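Local structure of uncharacterized protein (Parabacteroides merdae ATCC 43184, 4OPW) at residues Lys106-Leu110 with Val126-Lys130; Ile112-Cys118 with Gly137-Met141. The protein is of unknown molecular function but is a putative adhesin that probably takes part in cell adhesion. One frame throughout, in Å; residues are numbered along the deposited sequence. Where two conformers were deposited one is given.

Both contacts join consecutive rungs of a parallel beta-solenoid, and both use strand 109-114, one at each end. Their centres lie about 20 Å apart. Contact 1 stacks two chain corners where the path passes from one sheet to the other; three of its ten touching residues are buried, and its charged side chains face outward. Contact 2 lies nearer the middle of the chain, stacks two turns at the other end of the rungs and reaches across the interior, with five of eleven touching residues buried. Parallel backbone pairing and a charged edge dominate contact 1, whereas contact 2 combines two backbone hydrogen bonds and bridging waters with small apolar packing around a selenomethionine.

Contact 1 (Lys106-Leu110 with Val126-Lys130); sequences KGDEL and VEVGK. With EDO (1,2-ethanediol), chain E.
Two corners of successive solenoid rungs stack in parallel register: Lys106 faces Glu127, Gly107 Val128, Asp108 Gly129 and Glu109 Lys130, with CA-CA distances of 4.7 to 5.1 Å. At Gly107 (phi/psi 144/170) a CB would jam against the carbonyl O of Lys106, which calls for glycine; Asp108 (-64/-42) and Gly129 (-71/-41) turn the otherwise extended chain with helical values. A CB on Gly129 would fall 2.8 Å from Asp108 O, so the close stacking of this corner on the one before it favours glycine. Lys130, the most covered residue, donates from N to Asp108 O (3.0 Å) and accepts at O from Leu110 N (3.0 Å, 163° at the hydrogen); Gly129 N to Gly107 O (3.3 Å) is weak. The fully trans Lys130 side chain runs along Glu109 (Glu109 CG to Lys130 CB 3.8 Å), but Lys130 NZ stays 4.5 Å from Glu109 OE1, beyond a salt bridge. Inside, Val128 (m) brings CG1 to 4.1 Å from Leu110 CB, and Leu110 (t, p) places CD2 4.1 Å from Val126 CG1, apolar packing characteristic of a beta-solenoid. A water donates to Glu127 O (2.8 Å) and weakly accepts from Gly107 N (3.5 Å); 1,2-ethanediol, probably from the crystallisation liquor, donates from O1 to Glu127 OE2 (3.1 Å) and also bonds Asp149. Leu105 and Leu131 line the same interior, Val126 and Val128 pair with strand 139-147, and Leu110 with Asp132 in strand 130-136.

Contact 2 (Ile112-Cys118 with Gly137-Met141); sequences INANSNC and GSANM
Turns of two neighbouring rungs stack along one edge of this parallel beta-solenoid. Asn115 to Cys118 form a type I' turn, with Ser116 at phi/psi 30/73, Asn117 at 66/13 and Cys118 N donating to Asn115 O (3.1 Å). One rung on, Gly137 (54/42) and Ser138 (63/24) likewise take positive phi. Ser116 CA lies 4.3 Å from Gly137 CA, and a CB on Gly137 would come within 2.9 Å of Ser116 N, so both backbone and stacking suit glycine. Two backbone bonds tie the rungs: Asn117 N to Gly137 O (2.9 Å, 138° at the hydrogen) and Asn140 N to Cys118 O (2.9 Å, 160°). Water fills further polar positions at the turns. One molecule donates to Gly137 O (2.9 Å) and weakly accepts from Asn117 ND2 (2.6 Å); another lies 2.8 Å from Asn117 OD1 and 2.9 Å from Ser138 O. Several other polar ends find partners in adjacent rungs: Asn115 ND2 in Ser136, Ser116 OG in Gly95, Ser138 OG in Ser158 and Asn140 OD1 in Thr160. Inward, strands 112-114 and 139-141 face each other across the interior, 8.0 Å apart at 141°. Ala114 CB meets Ala139 CB at 3.9 Å, and selenomethionine Met141 (t, t, m) curls its CE to 3.7 Å from Ile112 CG2, among Val120, Leu133 and Val135. At the turn edge, a third water accepts from Asn140 ND2 at 2.7 Å and sits 2.8 Å from Cys118 O.

Contact 1 (Lys106-Leu110 with Val126-Lys130)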
loop_
_atom_site.group_PDB
_atom_site.type_symbol
_atom_site.label_atom_id
_atom_site.label_comp_id
_atom_site.label_asym_id
_atom_site.label_seq_id
_atom_site.Cartn_x
_atom_site.Cartn_y
_atom_site.Cartn_z
ATOM N N LYS A 106 -4.380 -2.721 -13.385
ATOM C CA LYS A 106 -5.776 -2.994 -13.735
ATOM C C LYS A 106 -6.207 -4.323 -13.121
ATOM O O LYS A 106 -5.360 -5.095 -12.676
ATOM C CB LYS A 106 -5.984 -2.975 -15.257
ATOM C CG LYS A 106 -5.249 -4.080 -16.019
ATOM C CD LYS A 106 -5.597 -4.081 -17.507
ATOM C CE LYS A 106 -4.813 -5.142 -18.242
ATOM N NZ LYS A 106 -5.213 -6.497 -17.799
ATOM N N GLY A 107 -7.500 -4.571 -13.091
ATOM C CA GLY A 107 -8.040 -5.815 -12.554
ATOM C C GLY A 107 -9.340 -5.615 -11.824
ATOM O O GLY A 107 -9.729 -4.478 -11.560
ATOM N N ASP A 108 -10.013 -6.715 -11.484
ATOM C CA ASP A 108 -11.275 -6.653 -10.747
ATOM C C ASP A 108 -11.057 -6.055 -9.356
ATOM O O ASP A 108 -11.871 -5.249 -8.892
ATOM C CB ASP A 108 -11.890 -8.067 -10.610
ATOM C CG ASP A 108 -12.376 -8.711 -11.902
ATOM O OD1 ASP A 108 -12.596 -7.979 -12.895
ATOM O OD2 ASP A 108 -12.538 -9.942 -11.919
ATOM N N GLU A 109 -9.954 -6.463 -8.684
ATOM C CA GLU A 109 -9.668 -6.018 -7.327
ATOM C C GLU A 109 -8.181 -5.879 -7.071
ATOM O O GLU A 109 -7.388 -6.693 -7.553
ATOM C CB GLU A 109 -10.257 -7.023 -6.305
ATOM C CG GLU A 109 -11.779 -7.033 -6.226
ATOM C CD GLU A 109 -12.432 -7.949 -5.209
ATOM O OE1 GLU A 109 -11.858 -8.129 -4.110
ATOM O OE2 GLU A 109 -13.547 -8.447 -5.491
ATOM N N LEU A 110 -7.815 -4.886 -6.260
ATOM C CA LEU A 110 -6.448 -4.712 -5.809
ATOM C C LEU A 110 -6.502 -4.424 -4.317
ATOM O O LEU A 110 -7.112 -3.443 -3.883
ATOM C CB LEU A 110 -5.672 -3.633 -6.581
ATOM C CG LEU A 110 -4.221 -3.406 -6.115
ATOM C CD1 LEU A 110 -3.370 -4.723 -6.148
ATOM C CD2 LEU A 110 -3.572 -2.286 -6.900
ATOM N N VAL A 126 -4.239 3.543 -11.428
ATOM C CA VAL A 126 -4.819 2.303 -10.908
ATOM C C VAL A 126 -6.297 2.303 -11.324
ATOM O O VAL A 126 -7.048 3.189 -10.902
ATOM C CB VAL A 126 -4.638 2.186 -9.372
ATOM C CG1 VAL A 126 -5.306 0.919 -8.823
ATOM C CG2 VAL A 126 -3.153 2.241 -8.982
ATOM N N GLU A 127 -6.706 1.357 -12.182
ATOM C CA GLU A 127 -8.104 1.278 -12.623
ATOM C C GLU A 127 -8.620 -0.106 -12.292
ATOM O O GLU A 127 -8.315 -1.065 -12.995
ATOM C CB GLU A 127 -8.249 1.623 -14.116
ATOM C CG GLU A 127 -9.693 1.583 -14.584
ATOM C CD GLU A 127 -10.060 2.429 -15.784
ATOM O OE1 GLU A 127 -9.147 2.981 -16.443
ATOM O OE2 GLU A 127 -11.278 2.550 -16.052
ATOM N N VAL A 128 -9.381 -0.209 -11.197
ATOM C CA VAL A 128 -9.883 -1.486 -10.689
ATOM C C VAL A 128 -11.331 -1.371 -10.263
ATOM O O VAL A 128 -11.808 -0.267 -10.047
ATOM C CB VAL A 128 -9.002 -1.976 -9.488
ATOM C CG1 VAL A 128 -7.583 -2.342 -9.938
ATOM C CG2 VAL A 128 -8.980 -0.960 -8.333
ATOM N N GLY A 129 -12.018 -2.507 -10.124
ATOM C CA GLY A 129 -13.394 -2.518 -9.646
ATOM C C GLY A 129 -13.458 -2.179 -8.166
ATOM O O GLY A 129 -14.311 -1.405 -7.738
ATOM N N LYS A 130 -12.523 -2.715 -7.380
ATOM C CA LYS A 130 -12.461 -2.465 -5.947
ATOM C C LYS A 130 -11.015 -2.244 -5.522
ATOM O O LYS A 130 -10.141 -3.036 -5.871
ATOM C CB LYS A 130 -13.081 -3.648 -5.185
ATOM C CG LYS A 130 -13.141 -3.489 -3.673
ATOM C CD LYS A 130 -13.542 -4.806 -3.044
ATOM C CE LYS A 130 -13.819 -4.684 -1.572
ATOM N NZ LYS A 130 -14.320 -5.962 -1.012
HETATM C C1 EDO E . -13.158 1.290 -13.203
HETATM O O1 EDO E . -13.803 1.876 -14.326
HETATM C C2 EDO E . -14.200 0.985 -12.115
HETATM O O2 EDO E . -14.921 2.171 -11.804
HETATM O O HOH W 1 -9.813 -2.602 -14.765
#

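Contact 2 (Ile112-Cys118 with Gly137-Met141)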
loop_
_atom_site.group_PDB
_atom_site.type_symbol
_atom_site.label_atom_id
_atom_site.label_comp_id
_atom_site.label_asym_id
_atom_site.label_seq_id
_atom_site.Cartn_x
_atom_site.Cartn_y
_atom_site.Cartn_z
ATOM N N ILE A 112 -4.131 -3.941 -0.889
ATOM C CA ILE A 112 -2.795 -3.672 -0.398
ATOM C C ILE A 112 -2.808 -3.518 1.112
ATOM O O ILE A 112 -3.605 -2.736 1.651
ATOM C CB ILE A 112 -2.183 -2.422 -1.077
ATOM C CG1 ILE A 112 -2.214 -2.598 -2.625
ATOM C CG2 ILE A 112 -0.728 -2.154 -0.563
ATOM C CD1 ILE A 112 -1.638 -1.504 -3.399
ATOM N N ASN A 113 -1.941 -4.284 1.796
ATOM C CA ASN A 113 -1.758 -4.210 3.244
ATOM C C ASN A 113 -0.326 -3.774 3.508
ATOM O O ASN A 113 0.601 -4.525 3.192
ATOM C CB ASN A 113 -2.073 -5.555 3.919
ATOM C CG ASN A 113 -3.498 -6.040 3.749
ATOM O OD1 ASN A 113 -4.427 -5.277 3.450
ATOM N ND2 ASN A 113 -3.712 -7.333 3.966
ATOM N N ALA A 114 -0.143 -2.550 4.032
ATOM C CA ALA A 114 1.169 -1.970 4.273
ATOM C C ALA A 114 1.349 -1.845 5.772
ATOM O O ALA A 114 0.543 -1.189 6.451
ATOM C CB ALA A 114 1.279 -0.608 3.569
ATOM N N ASN A 115 2.356 -2.549 6.296
ATOM C CA ASN A 115 2.600 -2.580 7.731
ATOM C C ASN A 115 3.994 -2.136 8.092
ATOM O O ASN A 115 4.834 -1.917 7.215
ATOM C CB ASN A 115 2.385 -4.015 8.236
ATOM C CG ASN A 115 1.058 -4.625 7.844
ATOM O OD1 ASN A 115 0.997 -5.678 7.185
ATOM N ND2 ASN A 115 -0.023 -3.953 8.193
ATOM N N SER A 116 4.234 -2.009 9.412
ATOM C CA SER A 116 5.520 -1.743 10.036
ATOM C C SER A 116 6.478 -0.916 9.150
ATOM O O SER A 116 7.457 -1.443 8.595
ATOM C CB SER A 116 6.176 -3.060 10.452
ATOM O OG SER A 116 6.100 -4.055 9.436
ATOM N N ASN A 117 6.164 0.389 9.007
ATOM C CA ASN A 117 6.987 1.437 8.383
ATOM C C ASN A 117 7.257 1.324 6.885
ATOM O O ASN A 117 8.074 2.102 6.361
ATOM C CB ASN A 117 8.356 1.533 9.095
ATOM C CG ASN A 117 8.206 1.715 10.573
ATOM O OD1 ASN A 117 7.984 2.831 11.040
ATOM N ND2 ASN A 117 8.227 0.618 11.297
ATOM N N CYS A 118 6.530 0.452 6.178
ATOM C CA CYS A 118 6.684 0.321 4.733
ATOM C C CYS A 118 6.294 1.603 4.007
ATOM O O CYS A 118 5.626 2.474 4.578
ATOM C CB CYS A 118 5.848 -0.839 4.222
ATOM S SG CYS A 118 6.644 -2.433 4.423
ATOM N N GLY A 137 1.107 0.358 11.674
ATOM C CA GLY A 137 2.497 0.445 12.131
ATOM C C GLY A 137 3.318 1.521 11.465
ATOM O O GLY A 137 4.484 1.298 11.137
ATOM N N SER A 138 2.713 2.714 11.273
ATOM C CA SER A 138 3.347 3.910 10.712
ATOM C C SER A 138 3.816 3.723 9.277
ATOM O O SER A 138 4.681 4.487 8.820
ATOM C CB SER A 138 4.506 4.404 11.587
ATOM O OG SER A 138 4.092 4.640 12.921
ATOM N N ALA A 139 3.211 2.765 8.542
ATOM C CA ALA A 139 3.481 2.624 7.122
ATOM C C ALA A 139 2.839 3.808 6.365
ATOM O O ALA A 139 2.005 4.536 6.921
ATOM C CB ALA A 139 2.951 1.279 6.594
ATOM N N ASN A 140 3.286 4.049 5.127
ATOM C CA ASN A 140 2.783 5.157 4.320
ATOM C C ASN A 140 2.461 4.685 2.929
ATOM O O ASN A 140 3.192 3.872 2.352
ATOM C CB ASN A 140 3.820 6.284 4.268
ATOM C CG ASN A 140 4.082 6.912 5.612
ATOM O OD1 ASN A 140 3.245 7.634 6.155
ATOM N ND2 ASN A 140 5.209 6.600 6.220
HETATM N N MSE A 141 1.385 5.216 2.365
HETATM C CA MSE A 141 1.027 4.852 1.013
HETATM C C MSE A 141 0.735 6.091 0.181
HETATM O O MSE A 141 0.121 7.039 0.677
HETATM C CB MSE A 141 -0.176 3.919 1.008
HETATM C CG MSE A 141 -0.337 3.197 -0.297
HETATM SE SE MSE A 141 -1.891 2.068 -0.040
HETATM C CE MSE A 141 -1.447 0.998 1.167
HETATM O O HOH W 2 7.498 4.876 9.172
HETATM O O HOH W 3 6.418 0.575 13.221
HETATM O O HOH W 4 7.018 4.796 5.353
#